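Local coordinates for protein aspartate semialdehyde dehydrogenase (Francisella tularensis subsp. tularensis, PDB 4WOJ) that probably catalyses the NADPH-dependent reductive dephosphorylation of L-aspartyl-4-phosphate to L-aspartate semialdehyde, a step on the route to lysine, methionine and threonine, at residues E86-H89 / K90-A94; K210-K214 / I215-K219; E312-L315 / K316-P320. All blocks are in the same frame, centred on the assembly; numbering follows the deposited sequence.

Contact 1 lies in the nucleotide-binding domain, while contacts 2 and 3 share the dimerisation domain, some 33 Å apart between centres. All three are partly buried. Contacts 1 and 3 run along the last turns of a helix: contact 1 sinks Ile87 and Leu91 into its own domain, whereas contact 3 packs Thr314, Leu315, Leu318 and Thr319 on its own sheet and on the second subunit. Contact 2, without regular helix or strand, is a turn that buries Ile215 and Gln217 and leaves serines and a lysine outside. The polar chemistry follows place: a shared aspartate in contact 1, backbone carbonyls in contact 2, a threonine cap in contact 3.

Contact 1: E86-H89 / K90-A94; sequences EIHH and KLREA
Leu91, Arg92 and Glu93 each send their backbone N-H back four residues, to Ile87 O, His88 O and His89 O, and the last of these alpha-helical bonds is the shortest at 2.8 Å from Glu93 N to His89 O. On the inner side of the helix Ile87 CG2 rests against Leu91 CD1 at 3.8 Å, the two branched chains forming one greasy stripe that beds on Leu69 of helix 66-70. A quarter-turn round, the imidazole of His88 and the guanidinium of Arg92 stand almost perpendicular, their planes 89° apart, with His88 NE2 3.8 Å from Arg92 NE. What brings them together is Asp135: its OD1 bonds His88 NE2 and makes a salt bridge with Arg92 NH2. Arg92 NH1 meanwhile reaches the carbonyls of Trp96 and Gly98. This is the helix of a beta-alpha-beta unit in the Rossmann-type domain, between strands 74-77 and 99-102, and Trp100 of the second strand meets the His88 ring edge-to-face. Toward the outer surface Lys90 runs back along the helix and makes a CH-pi contact, its CG over one face of the His89 ring, displaced toward the ring's rim and 4.1 Å from the centroid. Bent at chi4 (-39°), its end approaches Glu86, but Glu86 OE2 and Lys90 NZ stay 4.1 Å apart, an attraction between opposite charges that falls short of a salt bridge.

Contact 2: K210-K214 / I215-K219; sequences KDSSK and IPQQK
Asp211 and Ile215 close this turn: Ile215 N donates to Asp211 O over 2.9 Å in a nearly straight bond (164° at the hydrogen). The same carbonyl also takes Lys214 N at 3.1 Å, giving a type I beta turn from Asp211 to Lys214 within the wider i to i+4 alpha-turn that ends at Ile215. Asp211 adds an Asx turn with its carboxylate, OD1 receiving Ser213 OG at 3.0 Å and Ser213 N at 3.3 Å, both from the same face of the carboxylate plane.

The tight part is made by Ile215 and Gln217. Gln217 CG sits between the backbone N and the carbonyl carbon (chi1 42°), and the chain then extends back under the turn, so that CG lies 3.9 Å from Ser212 CB and NE2 passes 3.5 Å from Ser212 CA. Two bonds fix the rotation of the amide: Gln217 NE2 donates in the plane of its own amide to Ile215 O at 2.8 Å, and also to Ser209 O, tying the turn to the end of the preceding helix.

The solvent side is looser. Ser212 and Gln218 are exposed, with Gln218 OE1 only brushing Ser212 CB at 3.9 Å, and the end of Lys214 leads away from the turn. Lys210 packs on Gln321 of the second subunit.

Inward, Pro216 O accepts from Gln184 of helix 175-191, and Ile215 is wedged between Leu187 of that helix and Leu208 of helix 198-209.

Contact 3: E312-L315 / K316-P320; sequences EDTL and KYLTP
Thr314 and Leu318 meet where helix 311-317 runs out: Leu318 N still donates to Thr314 O at 2.9 Å, and their side chains lie alongside each other, Thr314 CG2 4.1 Å from Leu318 CB. One residue earlier Tyr317 N reaches Asp313 O, approaching from above the carbonyl plane, and the ring carbon Tyr317 CD2 lies 3.3 Å from that same oxygen. Lys316 CG covers one face of the tyrosine ring, over its centre. The chain then bends through an inverse gamma turn centred on Leu318, whose side chain tucks against Ile307 and Ala330. These belong to strands 304-307 and 329-336, neighbouring parallel strands that helix 311-317 and the short helix 320-323 connect as a beta-alpha-beta crossover.

Thr319 comes next, and its side chain points back at the helix just ended. CB stands 4.3 Å from Leu315 O. From there CG2 goes closest, 3.2 Å from Leu315 O and 3.7 Å from Thr314 O, a methyl laid against two carbonyls at the helix end. With chi1 at 78°, OG1 instead turns forward and accepts Ala322 N as the N-cap of helix 320-323. A water donates to Leu315 O at 2.7 Å; its link to Thr319 OG1 is modelled so short that its length is doubtful.

Across the dimer interface, Trp231, Leu229 and Asn227 of the second subunit pack on Thr314, Leu315 and Thr319 respectively. Thr314 OG1 bonds Asn310 O, just before the helix begins, so both buried threonine hydroxyls have backbone partners, Asn310 O and Ala322 N, while their methyls pack. The Thr319 hydroxyl thus caps the second helix directly, and perhaps ties it, through the water, to Leu315 O of the first.

Contact 1: E86-H89 / K90-A94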
loop_
_atom_site.group_PDB
_atom_site.type_symbol
_atom_site.label_atom_id
_atom_site.label_comp_id
_atom_site.label_asym_id
_atom_site.label_seq_id
_atom_site.Cartn_x
_atom_site.Cartn_y
_atom_site.Cartn_z
ATOM N N GLU B 86 -6.145 22.119 -25.654
ATOM C CA GLU B 86 -6.428 22.485 -27.022
ATOM C C GLU B 86 -7.548 23.510 -27.055
ATOM O O GLU B 86 -7.510 24.471 -27.805
ATOM C CB GLU B 86 -6.858 21.231 -27.790
ATOM C CG GLU B 86 -7.513 21.476 -29.148
ATOM C CD GLU B 86 -6.571 21.184 -30.289
ATOM O OE1 GLU B 86 -5.827 20.181 -30.198
ATOM O OE2 GLU B 86 -6.565 21.965 -31.265
ATOM N N ILE B 87 -8.549 23.309 -26.219
ATOM C CA ILE B 87 -9.861 23.847 -26.553
ATOM C C ILE B 87 -10.434 24.878 -25.647
ATOM O O ILE B 87 -11.215 25.705 -26.112
ATOM C CB ILE B 87 -10.903 22.730 -26.682
ATOM C CG1 ILE B 87 -10.904 22.259 -28.118
ATOM C CG2 ILE B 87 -12.297 23.246 -26.354
ATOM C CD1 ILE B 87 -11.293 20.823 -28.273
ATOM N N HIS B 88 -10.112 24.804 -24.365
ATOM C CA HIS B 88 -10.722 25.723 -23.429
ATOM C C HIS B 88 -10.352 27.174 -23.761
ATOM O O HIS B 88 -11.218 28.050 -23.730
ATOM C CB HIS B 88 -10.341 25.341 -22.004
ATOM C CG HIS B 88 -10.740 26.346 -20.978
ATOM N ND1 HIS B 88 -9.883 27.326 -20.541
ATOM C CD2 HIS B 88 -11.896 26.517 -20.291
ATOM C CE1 HIS B 88 -10.499 28.077 -19.642
ATOM N NE2 HIS B 88 -11.725 27.608 -19.477
ATOM N N HIS B 89 -9.089 27.417 -24.096
ATOM C CA HIS B 89 -8.625 28.779 -24.385
ATOM C C HIS B 89 -9.254 29.348 -25.662
ATOM O O HIS B 89 -9.619 30.532 -25.699
ATOM C CB HIS B 89 -7.096 28.850 -24.460
ATOM C CG HIS B 89 -6.514 28.135 -25.639
ATOM N ND1 HIS B 89 -6.339 26.766 -25.671
ATOM C CD2 HIS B 89 -6.074 28.602 -26.832
ATOM C CE1 HIS B 89 -5.801 26.424 -26.829
ATOM N NE2 HIS B 89 -5.634 27.518 -27.551
ATOM N N LYS B 90 -9.387 28.502 -26.682
ATOM C CA LYS B 90 -10.079 28.879 -27.933
ATOM C C LYS B 90 -11.509 29.375 -27.716
ATOM O O LYS B 90 -11.955 30.307 -28.385
ATOM C CB LYS B 90 -10.141 27.702 -28.905
ATOM C CG LYS B 90 -8.812 27.316 -29.531
ATOM C CD LYS B 90 -9.013 26.231 -30.585
ATOM C CE LYS B 90 -7.784 25.354 -30.802
ATOM N NZ LYS B 90 -6.468 26.058 -30.761
ATOM N N LEU B 91 -12.220 28.733 -26.795
ATOM C CA LEU B 91 -13.571 29.141 -26.433
ATOM C C LEU B 91 -13.610 30.500 -25.754
ATOM O O LEU B 91 -14.474 31.313 -26.059
ATOM C CB LEU B 91 -14.234 28.108 -25.519
ATOM C CG LEU B 91 -14.541 26.763 -26.181
ATOM C CD1 LEU B 91 -14.854 25.704 -25.136
ATOM C CD2 LEU B 91 -15.692 26.895 -27.172
ATOM N N ARG B 92 -12.711 30.743 -24.810
ATOM C CA ARG B 92 -12.730 32.041 -24.113
ATOM C C ARG B 92 -12.257 33.131 -25.079
ATOM O O ARG B 92 -12.856 34.198 -25.158
ATOM C CB ARG B 92 -11.884 32.032 -22.831
ATOM C CG ARG B 92 -12.346 31.074 -21.737
ATOM C CD ARG B 92 -13.666 31.477 -21.105
ATOM N NE ARG B 92 -14.040 30.525 -20.054
ATOM C CZ ARG B 92 -15.286 30.138 -19.764
ATOM N NH1 ARG B 92 -16.330 30.630 -20.432
ATOM N NH2 ARG B 92 -15.500 29.249 -18.796
ATOM N N GLU B 93 -11.199 32.818 -25.828
ATOM C CA GLU B 93 -10.700 33.653 -26.944
ATOM C C GLU B 93 -11.786 33.977 -27.973
ATOM O O GLU B 93 -11.772 35.038 -28.582
ATOM C CB GLU B 93 -9.550 32.950 -27.683
ATOM C CG GLU B 93 -8.185 33.018 -26.998
ATOM C CD GLU B 93 -7.116 32.260 -27.777
ATOM O OE1 GLU B 93 -7.484 31.559 -28.757
ATOM O OE2 GLU B 93 -5.917 32.367 -27.428
ATOM N N ALA B 94 -12.703 33.036 -28.172
ATOM C CA ALA B 94 -13.839 33.217 -29.085
ATOM C C ALA B 94 -15.089 33.766 -28.394
ATOM O O ALA B 94 -16.185 33.580 -28.903
ATOM C CB ALA B 94 -14.155 31.904 -29.788
#

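Contact 2: K210-K214 / I215-K219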
loop_
_atom_site.group_PDB
_atom_site.type_symbol
_atom_site.label_atom_id
_atom_site.label_comp_id
_atom_site.label_asym_id
_atom_site.label_seq_id
_atom_site.Cartn_x
_atom_site.Cartn_y
_atom_site.Cartn_z
ATOM N N LYS B 210 9.149 -9.284 -15.855
ATOM C CA LYS B 210 10.172 -8.356 -16.372
ATOM C C LYS B 210 10.390 -8.341 -17.880
ATOM O O LYS B 210 11.042 -7.429 -18.373
ATOM C CB LYS B 210 11.511 -8.640 -15.719
ATOM C CG LYS B 210 11.595 -8.055 -14.327
ATOM C CD LYS B 210 12.892 -8.424 -13.613
ATOM C CE LYS B 210 12.574 -9.421 -12.524
ATOM N NZ LYS B 210 13.769 -10.137 -12.012
ATOM N N ASP B 211 9.891 -9.339 -18.595
ATOM C CA ASP B 211 10.015 -9.369 -20.073
ATOM C C ASP B 211 8.920 -8.575 -20.794
ATOM O O ASP B 211 7.783 -9.041 -20.934
ATOM C CB ASP B 211 9.979 -10.816 -20.600
ATOM C CG ASP B 211 10.553 -10.939 -22.013
ATOM O OD1 ASP B 211 10.871 -9.900 -22.660
ATOM O OD2 ASP B 211 10.690 -12.090 -22.479
ATOM N N SER B 212 9.283 -7.391 -21.278
ATOM C CA SER B 212 8.324 -6.508 -21.974
ATOM C C SER B 212 7.819 -7.025 -23.303
ATOM O O SER B 212 6.907 -6.453 -23.885
ATOM C CB SER B 212 8.934 -5.136 -22.232
ATOM O OG SER B 212 10.129 -4.977 -21.517
ATOM N N SER B 213 8.429 -8.077 -23.811
ATOM C CA SER B 213 7.980 -8.666 -25.064
ATOM C C SER B 213 7.019 -9.838 -24.837
ATOM O O SER B 213 6.458 -10.379 -25.792
ATOM C CB SER B 213 9.184 -9.150 -25.855
ATOM O OG SER B 213 9.625 -10.380 -25.315
ATOM N N LYS B 214 6.873 -10.253 -23.587
ATOM C CA LYS B 214 5.958 -11.343 -23.212
ATOM C C LYS B 214 4.779 -10.789 -22.425
ATOM O O LYS B 214 3.634 -11.212 -22.585
ATOM C CB LYS B 214 6.675 -12.352 -22.328
ATOM C CG LYS B 214 7.876 -13.022 -22.971
ATOM C CD LYS B 214 7.502 -14.316 -23.688
ATOM C CE LYS B 214 8.739 -15.132 -24.052
ATOM N NZ LYS B 214 8.589 -16.527 -23.555
ATOM N N ILE B 215 5.092 -9.836 -21.566
ATOM C CA ILE B 215 4.135 -9.224 -20.680
ATOM C C ILE B 215 4.066 -7.750 -20.955
ATOM O O ILE B 215 5.002 -7.024 -20.612
ATOM C CB ILE B 215 4.608 -9.362 -19.222
ATOM C CG1 ILE B 215 4.686 -10.846 -18.818
ATOM C CG2 ILE B 215 3.689 -8.580 -18.292
ATOM C CD1 ILE B 215 3.444 -11.650 -19.136
ATOM N N PRO B 216 2.952 -7.287 -21.526
ATOM C CA PRO B 216 2.851 -5.896 -21.906
ATOM C C PRO B 216 2.871 -4.965 -20.709
ATOM O O PRO B 216 2.112 -5.155 -19.773
ATOM C CB PRO B 216 1.486 -5.825 -22.576
ATOM C CG PRO B 216 0.700 -6.839 -21.858
ATOM C CD PRO B 216 1.651 -7.963 -21.604
ATOM N N GLN B 217 3.735 -3.965 -20.758
ATOM C CA GLN B 217 3.943 -3.092 -19.624
ATOM C C GLN B 217 4.246 -1.653 -20.005
ATOM O O GLN B 217 4.763 -0.900 -19.201
ATOM C CB GLN B 217 5.080 -3.630 -18.772
ATOM C CG GLN B 217 6.274 -4.145 -19.544
ATOM C CD GLN B 217 7.163 -5.022 -18.683
ATOM O OE1 GLN B 217 8.046 -4.507 -17.991
ATOM N NE2 GLN B 217 6.929 -6.348 -18.714
ATOM N N GLN B 218 3.926 -1.260 -21.219
ATOM C CA GLN B 218 4.221 0.103 -21.642
ATOM C C GLN B 218 3.331 1.104 -20.920
ATOM O O GLN B 218 3.788 2.192 -20.536
ATOM C CB GLN B 218 4.054 0.297 -23.150
ATOM C CG GLN B 218 4.919 -0.576 -24.062
ATOM C CD GLN B 218 6.242 -1.030 -23.447
ATOM O OE1 GLN B 218 6.468 -2.235 -23.204
ATOM N NE2 GLN B 218 7.120 -0.075 -23.191
ATOM N N LYS B 219 2.070 0.728 -20.735
ATOM C CA LYS B 219 1.092 1.604 -20.092
ATOM C C LYS B 219 1.388 1.818 -18.613
ATOM O O LYS B 219 1.195 2.901 -18.110
ATOM C CB LYS B 219 -0.323 1.042 -20.235
ATOM C CG LYS B 219 -0.755 0.756 -21.663
ATOM C CD LYS B 219 -1.027 2.034 -22.446
ATOM C CE LYS B 219 -1.113 1.773 -23.939
ATOM N NZ LYS B 219 -1.875 0.522 -24.256
#

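Contact 3: E312-L315 / K316-P320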
loop_
_atom_site.group_PDB
_atom_site.type_symbol
_atom_site.label_atom_id
_atom_site.label_comp_id
_atom_site.label_asym_id
_atom_site.label_seq_id
_atom_site.Cartn_x
_atom_site.Cartn_y
_atom_site.Cartn_z
ATOM N N GLU B 312 -12.729 -8.834 11.921
ATOM C CA GLU B 312 -13.780 -9.284 11.046
ATOM C C GLU B 312 -14.316 -8.104 10.212
ATOM O O GLU B 312 -14.508 -8.217 8.994
ATOM C CB GLU B 312 -14.908 -9.973 11.853
ATOM C CG GLU B 312 -16.200 -10.199 11.052
ATOM C CD GLU B 312 -17.015 -11.431 11.481
ATOM O OE1 GLU B 312 -17.312 -11.603 12.684
ATOM O OE2 GLU B 312 -17.389 -12.236 10.590
ATOM N N ASP B 313 -14.586 -6.979 10.877
ATOM C CA ASP B 313 -15.219 -5.842 10.214
ATOM C C ASP B 313 -14.244 -5.094 9.277
ATOM O O ASP B 313 -14.629 -4.520 8.251
ATOM C CB ASP B 313 -15.824 -4.904 11.261
ATOM C CG ASP B 313 -17.090 -5.486 11.971
ATOM O OD1 ASP B 313 -17.649 -6.553 11.597
ATOM O OD2 ASP B 313 -17.544 -4.827 12.926
ATOM N N THR B 314 -12.976 -5.092 9.655
ATOM C CA THR B 314 -11.963 -4.408 8.892
ATOM C C THR B 314 -11.733 -5.129 7.608
ATOM O O THR B 314 -11.723 -4.521 6.524
ATOM C CB THR B 314 -10.630 -4.314 9.640
ATOM O OG1 THR B 314 -10.815 -3.523 10.804
ATOM C CG2 THR B 314 -9.592 -3.684 8.763
ATOM N N LEU B 315 -11.519 -6.425 7.715
ATOM C CA LEU B 315 -11.276 -7.215 6.492
ATOM C C LEU B 315 -12.501 -7.256 5.615
ATOM O O LEU B 315 -12.389 -7.254 4.405
ATOM C CB LEU B 315 -10.751 -8.613 6.799
ATOM C CG LEU B 315 -9.375 -8.632 7.493
ATOM C CD1 LEU B 315 -8.877 -10.056 7.638
ATOM C CD2 LEU B 315 -8.309 -7.800 6.793
ATOM N N LYS B 316 -13.684 -7.240 6.194
ATOM C CA LYS B 316 -14.869 -7.272 5.336
ATOM C C LYS B 316 -15.251 -5.934 4.694
ATOM O O LYS B 316 -15.654 -5.895 3.535
ATOM C CB LYS B 316 -16.082 -7.852 6.067
ATOM C CG LYS B 316 -17.201 -8.159 5.091
ATOM C CD LYS B 316 -18.349 -8.913 5.714
ATOM C CE LYS B 316 -19.191 -9.581 4.631
ATOM N NZ LYS B 316 -20.419 -10.172 5.209
ATOM N N TYR B 317 -15.162 -4.854 5.449
ATOM C CA TYR B 317 -15.633 -3.533 4.939
ATOM C C TYR B 317 -14.575 -2.488 4.603
ATOM O O TYR B 317 -14.866 -1.611 3.824
ATOM C CB TYR B 317 -16.665 -2.922 5.890
ATOM C CG TYR B 317 -17.790 -3.874 6.178
ATOM C CD1 TYR B 317 -18.771 -4.160 5.198
ATOM C CD2 TYR B 317 -17.865 -4.533 7.410
ATOM C CE1 TYR B 317 -19.804 -5.056 5.450
ATOM C CE2 TYR B 317 -18.891 -5.426 7.676
ATOM C CZ TYR B 317 -19.858 -5.697 6.690
ATOM O OH TYR B 317 -20.873 -6.595 6.976
ATOM N N LEU B 318 -13.368 -2.539 5.184
ATOM C CA LEU B 318 -12.357 -1.457 4.923
ATOM C C LEU B 318 -11.423 -1.811 3.769
ATOM O O LEU B 318 -10.229 -1.842 3.944
ATOM C CB LEU B 318 -11.554 -1.150 6.174
ATOM C CG LEU B 318 -10.811 0.180 6.218
ATOM C CD1 LEU B 318 -11.755 1.357 6.058
ATOM C CD2 LEU B 318 -10.121 0.281 7.556
ATOM N N THR B 319 -11.994 -2.167 2.614
ATOM C CA THR B 319 -11.236 -2.711 1.530
ATOM C C THR B 319 -11.814 -2.314 0.187
ATOM O O THR B 319 -12.983 -1.946 0.097
ATOM C CB THR B 319 -11.196 -4.253 1.570
ATOM O OG1 THR B 319 -12.439 -4.793 1.077
ATOM C CG2 THR B 319 -10.913 -4.753 2.961
ATOM N N PRO B 320 -10.978 -2.357 -0.861
ATOM C CA PRO B 320 -11.377 -2.041 -2.211
ATOM C C PRO B 320 -12.503 -2.947 -2.706
ATOM O O PRO B 320 -13.435 -2.487 -3.391
ATOM C CB PRO B 320 -10.101 -2.320 -3.010
ATOM C CG PRO B 320 -8.987 -2.072 -2.071
ATOM C CD PRO B 320 -9.507 -2.326 -0.700
HETATM O O HOH W 1 -12.278 -7.137 1.669
#